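Local coordinates for CcbJ (Streptomyces caelestis, PDB 4HGZ), which probably transfers a methyl group from S-adenosyl-L-methionine to a nitrogen of its substrate, as an N-methyltransferase, at residues G244-F254 / Y265-A274; L140-I150 / L228-M239. All coordinates share one frame; numbering follows the deposited sequence.

How the contacts relate
Contact 2 comes first along the chain and is complete before contact 1 begins; their centres lie about 14 Å apart. Contact 2 joins the start of helix 146-159 to the end of strand 221-229, the last strand of the four-stranded antiparallel sheet, and to helix 233-242. That helix runs on into strand 245-251, which pairs with strand 265-272 in contact 1 at the edge of the seven-stranded mixed sheet. The two contacts touch chiefly at Asp237, whose carboxylate forms a salt bridge with Arg250 and probably a hydrogen bond with Tyr270 OH. Helix 233-242 thus connects the antiparallel sheet to the closing hairpin of the methyltransferase core.

Contact 1: G244-F254 / Y265-A274; sequences GLELVERHADF and YHVSVYRAAA
Leu247 lays its CD1 methyl over one face of the Tyr270 ring, 4.1 Å from the centroid, on the packed side of this strand pair beneath helix 233-242. With CG anti to the backbone N (chi1 -176°), the branched chain brings the same methyl over the guanidinium of Arg250 too. Arg250 bends at chi3, and its NH1 gives Ser268 OG a weak hydrogen bond of 2.8 Å, while NH2 forms a salt bridge with Asp237 of helix 233-242. The ring of His266 stands almost perpendicular to the guanidinium, and its ND1 also donates weakly to Ser268 OG; a small hydroxyl suits this spot because it serves both neighbours. On the other face of the sheet, Val267 sets CG2 over the Phe254 ring, 3.9 Å from its centroid. Phe56 of helix 50-61 also meets that ring, with Ala53 beside it.

The opposite end is looser and faces solvent. Here Glu246 and exposed Arg271 meet in a salt bridge, OE2 to NH2 at 3.1 Å, their flat groups 30° apart; long charged chains suit a place that solvent can reach. On the same face Glu249 presses its CG against Val269 CG2 at 3.5 Å, yet its OE1 accepts a bond of 3.0 Å from His251 NE2; OE1 lies in the imidazole plane, but NE2 stands well above the carboxylate plane.

Midway along, at Val248 and Glu249, the backbone ladder slips by one residue. Val269 O receives Val248 N at 2.8 Å and, weakly, Glu249 N at 3.4 Å, which makes a classic beta bulge. Strand 265-272 is the single reversed strand, inserted between strand 164-171 and the edge strand 245-251, the 3-2-1-4-5-7-6 order of Rossmann-like class I methyltransferases.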
loop_
_atom_site.group_PDB
_atom_site.type_symbol
_atom_site.label_atom_id
_atom_site.label_comp_id
_atom_site.label_asym_id
_atom_site.label_seq_id
_atom_site.Cartn_x
_atom_site.Cartn_y
_atom_site.Cartn_z
ATOM N N GLY C 244 21.149 26.204 -22.403
ATOM C CA GLY C 244 21.138 27.673 -22.454
ATOM C C GLY C 244 19.816 28.337 -22.065
ATOM O O GLY C 244 19.558 29.477 -22.443
ATOM N N LEU C 245 18.980 27.632 -21.304
ATOM C CA LEU C 245 17.680 28.157 -20.893
ATOM C C LEU C 245 17.630 28.323 -19.381
ATOM O O LEU C 245 18.335 27.619 -18.664
ATOM C CB LEU C 245 16.561 27.203 -21.316
ATOM C CG LEU C 245 16.210 27.083 -22.793
ATOM C CD1 LEU C 245 15.281 25.886 -23.013
ATOM C CD2 LEU C 245 15.582 28.373 -23.284
ATOM N N GLU C 246 16.790 29.238 -18.900
ATOM C CA GLU C 246 16.570 29.406 -17.454
ATOM C C GLU C 246 15.079 29.476 -17.112
ATOM O O GLU C 246 14.300 30.121 -17.814
ATOM C CB GLU C 246 17.317 30.631 -16.897
ATOM C CG GLU C 246 16.656 31.975 -17.213
ATOM C CD GLU C 246 17.547 33.176 -16.899
ATOM O OE1 GLU C 246 18.611 32.988 -16.268
ATOM O OE2 GLU C 246 17.179 34.309 -17.288
ATOM N N LEU C 247 14.692 28.801 -16.033
ATOM C CA LEU C 247 13.295 28.723 -15.616
ATOM C C LEU C 247 12.777 30.077 -15.168
ATOM O O LEU C 247 13.422 30.754 -14.364
ATOM C CB LEU C 247 13.164 27.737 -14.464
ATOM C CG LEU C 247 11.768 27.437 -13.928
ATOM C CD1 LEU C 247 10.957 26.677 -14.964
ATOM C CD2 LEU C 247 11.885 26.643 -12.633
ATOM N N VAL C 248 11.614 30.476 -15.678
ATOM C CA VAL C 248 10.997 31.715 -15.212
ATOM C C VAL C 248 9.715 31.474 -14.426
ATOM O O VAL C 248 9.347 32.293 -13.592
ATOM C CB VAL C 248 10.740 32.724 -16.346
ATOM C CG1 VAL C 248 12.052 33.261 -16.857
ATOM C CG2 VAL C 248 9.955 32.080 -17.476
ATOM N N GLU C 249 9.037 30.361 -14.677
ATOM C CA GLU C 249 7.865 30.037 -13.871
ATOM C C GLU C 249 7.410 28.598 -14.042
ATOM O O GLU C 249 7.616 27.987 -15.092
ATOM C CB GLU C 249 6.716 30.999 -14.168
ATOM C CG GLU C 249 6.302 31.058 -15.623
ATOM C CD GLU C 249 5.358 32.215 -15.925
ATOM O OE1 GLU C 249 4.204 31.961 -16.332
ATOM O OE2 GLU C 249 5.773 33.379 -15.760
ATOM N N ARG C 250 6.801 28.061 -12.991
ATOM C CA ARG C 250 6.261 26.716 -13.028
ATOM C C ARG C 250 4.887 26.680 -12.383
ATOM O O ARG C 250 4.702 27.185 -11.277
ATOM C CB ARG C 250 7.177 25.732 -12.307
ATOM C CG ARG C 250 7.155 24.374 -12.963
ATOM C CD ARG C 250 7.722 23.285 -12.100
ATOM N NE ARG C 250 9.118 23.512 -11.763
ATOM C CZ ARG C 250 10.129 23.320 -12.596
ATOM N NH1 ARG C 250 9.908 22.915 -13.833
ATOM N NH2 ARG C 250 11.368 23.551 -12.190
ATOM N N HIS C 251 3.929 26.076 -13.075
ATOM C CA HIS C 251 2.589 25.884 -12.533
ATOM C C HIS C 251 2.227 24.403 -12.588
ATOM O O HIS C 251 2.983 23.584 -13.116
ATOM C CB HIS C 251 1.561 26.681 -13.341
ATOM C CG HIS C 251 2.024 28.046 -13.727
ATOM N ND1 HIS C 251 1.752 29.164 -12.971
ATOM C CD2 HIS C 251 2.729 28.477 -14.799
ATOM C CE1 HIS C 251 2.277 30.227 -13.552
ATOM N NE2 HIS C 251 2.874 29.837 -14.665
ATOM N N ALA C 252 1.063 24.068 -12.055
ATOM C CA ALA C 252 0.579 22.700 -12.070
ATOM C C ALA C 252 -0.126 22.419 -13.378
ATOM O O ALA C 252 -0.336 21.270 -13.745
ATOM C CB ALA C 252 -0.392 22.475 -10.908
ATOM N N ASP C 253 -0.521 23.475 -14.069
ATOM C CA ASP C 253 -1.404 23.314 -15.207
ATOM C C ASP C 253 -1.562 24.646 -15.935
ATOM O O ASP C 253 -1.039 25.665 -15.487
ATOM C CB ASP C 253 -2.750 22.793 -14.732
ATOM C CG ASP C 253 -3.535 23.839 -13.963
ATOM O OD1 ASP C 253 -3.096 25.013 -13.933
ATOM O OD2 ASP C 253 -4.593 23.488 -13.396
ATOM N N PHE C 254 -2.279 24.654 -17.051
ATOM C CA PHE C 254 -2.284 25.868 -17.869
ATOM C C PHE C 254 -3.099 27.022 -17.303
ATOM O O PHE C 254 -3.113 28.105 -17.879
ATOM C CB PHE C 254 -2.688 25.579 -19.317
ATOM C CG PHE C 254 -1.609 24.924 -20.117
ATOM C CD1 PHE C 254 -0.399 25.568 -20.324
ATOM C CD2 PHE C 254 -1.790 23.653 -20.640
ATOM C CE1 PHE C 254 0.613 24.958 -21.055
ATOM C CE2 PHE C 254 -0.787 23.040 -21.367
ATOM C CZ PHE C 254 0.414 23.696 -21.580
ATOM N N TYR C 265 1.026 17.011 -12.985
ATOM C CA TYR C 265 1.810 17.582 -14.081
ATOM C C TYR C 265 2.452 18.884 -13.674
ATOM O O TYR C 265 2.150 19.436 -12.621
ATOM C CB TYR C 265 0.923 17.828 -15.311
ATOM C CG TYR C 265 0.595 16.555 -16.027
ATOM C CD1 TYR C 265 1.379 16.114 -17.092
ATOM C CD2 TYR C 265 -0.475 15.765 -15.623
ATOM C CE1 TYR C 265 1.091 14.930 -17.750
ATOM C CE2 TYR C 265 -0.764 14.567 -16.272
ATOM C CZ TYR C 265 0.025 14.161 -17.333
ATOM O OH TYR C 265 -0.252 12.988 -17.984
ATOM N N HIS C 266 3.340 19.384 -14.517
ATOM C CA HIS C 266 3.710 20.775 -14.414
ATOM C C HIS C 266 3.776 21.419 -15.788
ATOM O O HIS C 266 3.893 20.744 -16.804
ATOM C CB HIS C 266 5.015 20.962 -13.660
ATOM C CG HIS C 266 6.206 20.378 -14.353
ATOM N ND1 HIS C 266 6.981 21.101 -15.232
ATOM C CD2 HIS C 266 6.775 19.153 -14.264
ATOM C CE1 HIS C 266 7.964 20.338 -15.676
ATOM N NE2 HIS C 266 7.864 19.153 -15.099
ATOM N N VAL C 267 3.646 22.736 -15.792
ATOM C CA VAL C 267 3.842 23.534 -16.969
ATOM C C VAL C 267 4.996 24.453 -16.621
ATOM O O VAL C 267 4.953 25.168 -15.624
ATOM C CB VAL C 267 2.595 24.353 -17.279
ATOM C CG1 VAL C 267 2.891 25.393 -18.335
ATOM C CG2 VAL C 267 1.469 23.449 -17.709
ATOM N N SER C 268 6.042 24.410 -17.426
ATOM C CA SER C 268 7.239 25.172 -17.139
ATOM C C SER C 268 7.519 26.136 -18.275
ATOM O O SER C 268 7.337 25.802 -19.450
ATOM C CB SER C 268 8.430 24.233 -16.935
ATOM O OG SER C 268 8.143 23.263 -15.944
ATOM N N VAL C 269 7.960 27.332 -17.912
ATOM C CA VAL C 269 8.265 28.367 -18.876
ATOM C C VAL C 269 9.724 28.787 -18.725
ATOM O O VAL C 269 10.156 29.190 -17.631
ATOM C CB VAL C 269 7.388 29.601 -18.647
ATOM C CG1 VAL C 269 7.608 30.620 -19.752
ATOM C CG2 VAL C 269 5.945 29.203 -18.560
ATOM N N TYR C 270 10.469 28.706 -19.828
ATOM C CA TYR C 270 11.900 29.005 -19.841
ATOM C C TYR C 270 12.220 30.167 -20.779
ATOM O O TYR C 270 11.524 30.381 -21.784
ATOM C CB TYR C 270 12.685 27.778 -20.309
ATOM C CG TYR C 270 12.540 26.563 -19.428
ATOM C CD1 TYR C 270 13.378 26.367 -18.338
ATOM C CD2 TYR C 270 11.570 25.609 -19.687
ATOM C CE1 TYR C 270 13.256 25.250 -17.539
ATOM C CE2 TYR C 270 11.440 24.497 -18.891
ATOM C CZ TYR C 270 12.281 24.321 -17.816
ATOM O OH TYR C 270 12.150 23.209 -17.012
ATOM N N ARG C 271 13.282 30.902 -20.444
ATOM C CA ARG C 271 13.809 31.971 -21.282
ATOM C C ARG C 271 15.228 31.622 -21.680
ATOM O O ARG C 271 15.848 30.745 -21.090
ATOM C CB ARG C 271 13.873 33.292 -20.518
ATOM C CG ARG C 271 12.586 34.063 -20.427
ATOM C CD ARG C 271 12.842 35.419 -19.772
ATOM N NE ARG C 271 13.583 35.278 -18.518
ATOM C CZ ARG C 271 14.078 36.293 -17.817
ATOM N NH1 ARG C 271 13.928 37.539 -18.247
ATOM N NH2 ARG C 271 14.731 36.059 -16.687
ATOM N N ALA C 272 15.747 32.336 -22.671
ATOM C CA ALA C 272 17.148 32.244 -23.026
ATOM C C ALA C 272 17.937 32.854 -21.884
ATOM O O ALA C 272 17.492 33.823 -21.285
ATOM C CB ALA C 272 17.403 33.007 -24.302
ATOM N N ALA C 273 19.104 32.298 -21.579
ATOM C CA ALA C 273 19.887 32.780 -20.444
ATOM C C ALA C 273 20.686 34.034 -20.782
ATOM O O ALA C 273 21.449 34.058 -21.746
ATOM C CB ALA C 273 20.801 31.690 -19.924
ATOM N N ALA C 274 20.508 35.073 -19.971
ATOM C CA ALA C 274 21.223 36.338 -20.145
ATOM C C ALA C 274 22.496 36.197 -20.988
ATOM O O ALA C 274 23.290 35.274 -20.794
ATOM C CB ALA C 274 21.541 36.954 -18.780
HETATM O O HOH W 1 -0.732 19.128 -12.448
#

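Contact 2: L140-I150 / L228-M239; sequences LFCLLGQDEQI and LRYAYPAELDLM. With EDO (1,2-ethanediol), chain M.
Phe141 turns one face of its ring to the backbone of Tyr230, whose CA sits over the centre, 3.6 Å from the centroid. Ala231 N lies over the same face; the small Ala231 side chain probably helps the main chain come this near. Leu236 CD1 reaches the ring edge and touches Leu140 CD2 at 4.0 Å, so leucines complete the apolar centre. On the backbone side, Phe141 O accepts a hydrogen bond of 2.8 Å from Arg229 N. A second apolar patch forms where Met239 lays its CB against Ile150 CG1; its flexible chain bends at chi3 and brings CE against Gln149.

Gln149 begins the polar edge. Its amide suits the place because it both donates and accepts: NE2 gives a bond of 2.8 Å to Arg229 O, and OE1 takes one of 3.2 Å from Arg229 NH2. Two bends in the arginine chain, at chi2 and chi3, bring its guanidinium under Gln146 CB, which covers one face. Glu235 OE2 forms a salt bridge of 2.7 Å with Arg229 NH2, lying in the guanidinium plane, whereas NH2 stands above the carboxylate plane. This same oxygen accepts Gln146 NE2 at 2.7 Å on its anti side, so two donors grip it, while the negative charge probably offsets that of the buried arginine. Glu235 OE1 takes the N-H of Tyr232, the N-cap residue, so this side chain, three residues into helix 233-242, reaches back to its start.

Gln146 NE2 also bonds to Ala234 O of the second subunit, and the Tyr232 rings of the two subunits stack, so the polar edge continues into the subunit interface. The antiparallel sheet is an insertion after strand 164-171, and here the chain leaving it meets the start of helix 146-159 of the Rossmann-like core.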
loop_
_atom_site.group_PDB
_atom_site.type_symbol
_atom_site.label_atom_id
_atom_site.label_comp_id
_atom_site.label_asym_id
_atom_site.label_seq_id
_atom_site.Cartn_x
_atom_site.Cartn_y
_atom_site.Cartn_z
ATOM N N LEU C 140 7.905 16.418 -24.986
ATOM C CA LEU C 140 9.335 16.415 -24.746
ATOM C C LEU C 140 9.792 15.051 -24.280
ATOM O O LEU C 140 10.895 14.627 -24.611
ATOM C CB LEU C 140 9.704 17.456 -23.693
ATOM C CG LEU C 140 11.178 17.471 -23.299
ATOM C CD1 LEU C 140 12.014 17.908 -24.469
ATOM C CD2 LEU C 140 11.379 18.399 -22.098
ATOM N N PHE C 141 8.961 14.366 -23.493
ATOM C CA PHE C 141 9.376 13.085 -22.903
ATOM C C PHE C 141 9.225 11.928 -23.880
ATOM O O PHE C 141 9.390 10.767 -23.507
ATOM C CB PHE C 141 8.614 12.787 -21.609
ATOM C CG PHE C 141 8.974 13.698 -20.458
ATOM C CD1 PHE C 141 10.101 14.505 -20.509
ATOM C CD2 PHE C 141 8.197 13.725 -19.308
ATOM C CE1 PHE C 141 10.435 15.341 -19.434
ATOM C CE2 PHE C 141 8.526 14.557 -18.228
ATOM C CZ PHE C 141 9.645 15.361 -18.289
ATOM N N CYS C 142 8.889 12.244 -25.124
ATOM C CA CYS C 142 8.800 11.238 -26.189
ATOM C C CYS C 142 10.184 10.921 -26.729
ATOM O O CYS C 142 10.401 9.873 -27.322
ATOM C CB CYS C 142 7.905 11.736 -27.332
ATOM S SG CYS C 142 6.136 11.686 -26.908
ATOM N N LEU C 143 11.115 11.846 -26.523
ATOM C CA LEU C 143 12.506 11.624 -26.858
ATOM C C LEU C 143 13.108 10.714 -25.790
ATOM O O LEU C 143 13.109 11.044 -24.605
ATOM C CB LEU C 143 13.223 12.964 -26.918
ATOM C CG LEU C 143 12.606 13.872 -27.989
ATOM C CD1 LEU C 143 13.114 15.296 -27.905
ATOM C CD2 LEU C 143 12.880 13.284 -29.355
ATOM N N LEU C 144 13.611 9.558 -26.203
ATOM C CA LEU C 144 13.920 8.507 -25.241
ATOM C C LEU C 144 15.293 8.596 -24.577
ATOM O O LEU C 144 15.932 7.590 -24.333
ATOM C CB LEU C 144 13.690 7.127 -25.856
ATOM C CG LEU C 144 12.250 6.941 -26.338
ATOM C CD1 LEU C 144 11.989 5.512 -26.821
ATOM C CD2 LEU C 144 11.297 7.311 -25.213
ATOM N N GLY C 145 15.725 9.802 -24.247
ATOM C CA GLY C 145 16.926 9.959 -23.447
ATOM C C GLY C 145 17.201 11.397 -23.060
ATOM O O GLY C 145 16.757 12.343 -23.717
ATOM N N GLN C 146 17.958 11.559 -21.986
ATOM C CA GLN C 146 18.299 12.881 -21.490
ATOM C C GLN C 146 19.042 13.738 -22.529
ATOM O O GLN C 146 18.783 14.930 -22.651
ATOM C CB GLN C 146 19.134 12.751 -20.217
ATOM C CG GLN C 146 19.355 14.054 -19.487
ATOM C CD GLN C 146 20.257 13.869 -18.300
ATOM O OE1 GLN C 146 21.461 13.659 -18.443
ATOM N NE2 GLN C 146 19.679 13.932 -17.111
ATOM N N ASP C 147 19.973 13.141 -23.267
ATOM C CA ASP C 147 20.757 13.914 -24.235
ATOM C C ASP C 147 19.876 14.430 -25.369
ATOM O O ASP C 147 19.985 15.597 -25.767
ATOM C CB ASP C 147 21.917 13.102 -24.802
ATOM C CG ASP C 147 22.951 12.731 -23.752
ATOM O OD1 ASP C 147 22.791 13.116 -22.569
ATOM O OD2 ASP C 147 23.934 12.044 -24.120
ATOM N N GLU C 148 19.003 13.563 -25.882
ATOM C CA GLU C 148 18.084 13.962 -26.937
ATOM C C GLU C 148 17.213 15.112 -26.451
ATOM O O GLU C 148 16.924 16.037 -27.211
ATOM C CB GLU C 148 17.211 12.797 -27.413
ATOM C CG GLU C 148 17.946 11.695 -28.167
ATOM C CD GLU C 148 18.445 10.575 -27.239
ATOM O OE1 GLU C 148 19.083 10.864 -26.192
ATOM O OE2 GLU C 148 18.196 9.392 -27.561
ATOM N N GLN C 149 16.812 15.060 -25.181
ATOM C CA GLN C 149 15.922 16.085 -24.630
ATOM C C GLN C 149 16.639 17.420 -24.480
ATOM O O GLN C 149 16.126 18.467 -24.879
ATOM C CB GLN C 149 15.293 15.621 -23.313
ATOM C CG GLN C 149 14.290 14.490 -23.530
ATOM C CD GLN C 149 13.829 13.823 -22.250
ATOM O OE1 GLN C 149 14.368 14.061 -21.159
ATOM N NE2 GLN C 149 12.825 12.974 -22.377
ATOM N N ILE C 150 17.839 17.382 -23.922
ATOM C CA ILE C 150 18.683 18.564 -23.924
ATOM C C ILE C 150 18.828 19.146 -25.344
ATOM O O ILE C 150 18.558 20.322 -25.567
ATOM C CB ILE C 150 20.054 18.245 -23.343
ATOM C CG1 ILE C 150 19.904 17.822 -21.883
ATOM C CG2 ILE C 150 20.983 19.437 -23.492
ATOM C CD1 ILE C 150 21.219 17.525 -21.201
ATOM N N LEU C 228 7.836 6.772 -22.831
ATOM C CA LEU C 228 8.313 8.065 -22.364
ATOM C C LEU C 228 9.643 7.885 -21.644
ATOM O O LEU C 228 9.906 6.835 -21.069
ATOM C CB LEU C 228 7.310 8.690 -21.382
ATOM C CG LEU C 228 5.869 8.849 -21.854
ATOM C CD1 LEU C 228 4.981 9.208 -20.688
ATOM C CD2 LEU C 228 5.753 9.888 -22.963
ATOM N N ARG C 229 10.483 8.907 -21.683
ATOM C CA ARG C 229 11.516 9.033 -20.674
ATOM C C ARG C 229 11.234 10.323 -19.960
ATOM O O ARG C 229 11.295 11.386 -20.576
ATOM C CB ARG C 229 12.956 9.077 -21.226
ATOM C CG ARG C 229 13.926 8.823 -20.075
ATOM C CD ARG C 229 15.226 9.598 -20.114
ATOM N NE ARG C 229 15.121 11.007 -19.748
ATOM C CZ ARG C 229 15.815 11.584 -18.769
ATOM N NH1 ARG C 229 16.650 10.875 -18.019
ATOM N NH2 ARG C 229 15.672 12.879 -18.540
ATOM N N TYR C 230 10.925 10.244 -18.667
ATOM C CA TYR C 230 10.574 11.463 -17.940
ATOM C C TYR C 230 11.781 12.053 -17.234
ATOM O O TYR C 230 12.811 11.396 -17.080
ATOM C CB TYR C 230 9.441 11.211 -16.944
ATOM C CG TYR C 230 9.725 10.121 -15.944
ATOM C CD1 TYR C 230 10.482 10.372 -14.808
ATOM C CD2 TYR C 230 9.236 8.840 -16.132
ATOM C CE1 TYR C 230 10.747 9.371 -13.890
ATOM C CE2 TYR C 230 9.500 7.830 -15.216
ATOM C CZ TYR C 230 10.256 8.106 -14.102
ATOM O OH TYR C 230 10.507 7.115 -13.195
ATOM N N ALA C 231 11.660 13.306 -16.820
ATOM C CA ALA C 231 12.696 13.923 -16.012
ATOM C C ALA C 231 12.070 14.471 -14.743
ATOM O O ALA C 231 10.898 14.857 -14.727
ATOM C CB ALA C 231 13.357 15.030 -16.769
ATOM N N TYR C 232 12.845 14.510 -13.673
ATOM C CA TYR C 232 12.390 15.187 -12.492
ATOM C C TYR C 232 12.613 16.678 -12.687
ATOM O O TYR C 232 13.550 17.081 -13.374
ATOM C CB TYR C 232 13.155 14.692 -11.292
ATOM C CG TYR C 232 12.730 13.330 -10.818
ATOM C CD1 TYR C 232 11.732 13.188 -9.859
ATOM C CD2 TYR C 232 13.340 12.189 -11.301
ATOM C CE1 TYR C 232 11.355 11.951 -9.407
ATOM C CE2 TYR C 232 12.974 10.949 -10.849
ATOM C CZ TYR C 232 11.989 10.839 -9.904
ATOM O OH TYR C 232 11.625 9.609 -9.463
ATOM N N PRO C 233 11.743 17.504 -12.095
ATOM C CA PRO C 233 11.840 18.960 -12.202
ATOM C C PRO C 233 13.266 19.505 -12.045
ATOM O O PRO C 233 13.706 20.314 -12.859
ATOM C CB PRO C 233 10.954 19.436 -11.052
ATOM C CG PRO C 233 9.855 18.418 -11.042
ATOM C CD PRO C 233 10.539 17.091 -11.344
ATOM N N ALA C 234 13.989 19.076 -11.018
ATOM C CA ALA C 234 15.329 19.618 -10.796
ATOM C C ALA C 234 16.318 19.157 -11.863
ATOM O O ALA C 234 17.208 19.913 -12.253
ATOM C CB ALA C 234 15.840 19.287 -9.390
ATOM N N GLU C 235 16.166 17.916 -12.319
ATOM C CA GLU C 235 16.959 17.400 -13.428
ATOM C C GLU C 235 16.612 18.219 -14.665
ATOM O O GLU C 235 17.491 18.719 -15.364
ATOM C CB GLU C 235 16.640 15.923 -13.673
ATOM C CG GLU C 235 17.338 15.298 -14.876
ATOM C CD GLU C 235 16.694 13.988 -15.343
ATOM O OE1 GLU C 235 15.721 13.518 -14.709
ATOM O OE2 GLU C 235 17.168 13.424 -16.357
ATOM N N LEU C 236 15.314 18.370 -14.913
ATOM C CA LEU C 236 14.837 19.106 -16.076
ATOM C C LEU C 236 15.405 20.522 -16.124
ATOM O O LEU C 236 15.899 20.973 -17.165
ATOM C CB LEU C 236 13.318 19.151 -16.077
ATOM C CG LEU C 236 12.671 19.689 -17.346
ATOM C CD1 LEU C 236 13.080 18.839 -18.546
ATOM C CD2 LEU C 236 11.154 19.698 -17.159
ATOM N N ASP C 237 15.346 21.214 -14.991
ATOM C CA ASP C 237 15.867 22.578 -14.897
ATOM C C ASP C 237 17.367 22.638 -15.200
ATOM O O ASP C 237 17.865 23.622 -15.759
ATOM C CB ASP C 237 15.589 23.166 -13.509
ATOM C CG ASP C 237 14.105 23.427 -13.264
ATOM O OD1 ASP C 237 13.291 23.359 -14.224
ATOM O OD2 ASP C 237 13.754 23.705 -12.098
ATOM N N LEU C 238 18.091 21.587 -14.827
ATOM C CA LEU C 238 19.523 21.566 -15.076
ATOM C C LEU C 238 19.767 21.315 -16.569
ATOM O O LEU C 238 20.652 21.917 -17.183
ATOM C CB LEU C 238 20.207 20.511 -14.203
ATOM C CG LEU C 238 21.722 20.437 -14.349
ATOM C CD1 LEU C 238 22.311 21.822 -14.149
ATOM C CD2 LEU C 238 22.322 19.431 -13.385
ATOM N N MET C 239 18.957 20.440 -17.151
ATOM C CA MET C 239 18.996 20.210 -18.580
ATOM C C MET C 239 18.782 21.530 -19.310
ATOM O O MET C 239 19.548 21.887 -20.211
ATOM C CB MET C 239 17.929 19.202 -18.977
ATOM C CG MET C 239 18.192 17.830 -18.432
ATOM S SD MET C 239 16.726 16.789 -18.373
ATOM C CE MET C 239 16.239 16.759 -20.101
HETATM C C1 EDO M . 20.863 9.402 -21.247
HETATM O O1 EDO M . 21.238 10.046 -22.471
HETATM C C2 EDO M . 19.468 8.797 -21.391
HETATM O O2 EDO M . 18.987 8.425 -20.096
#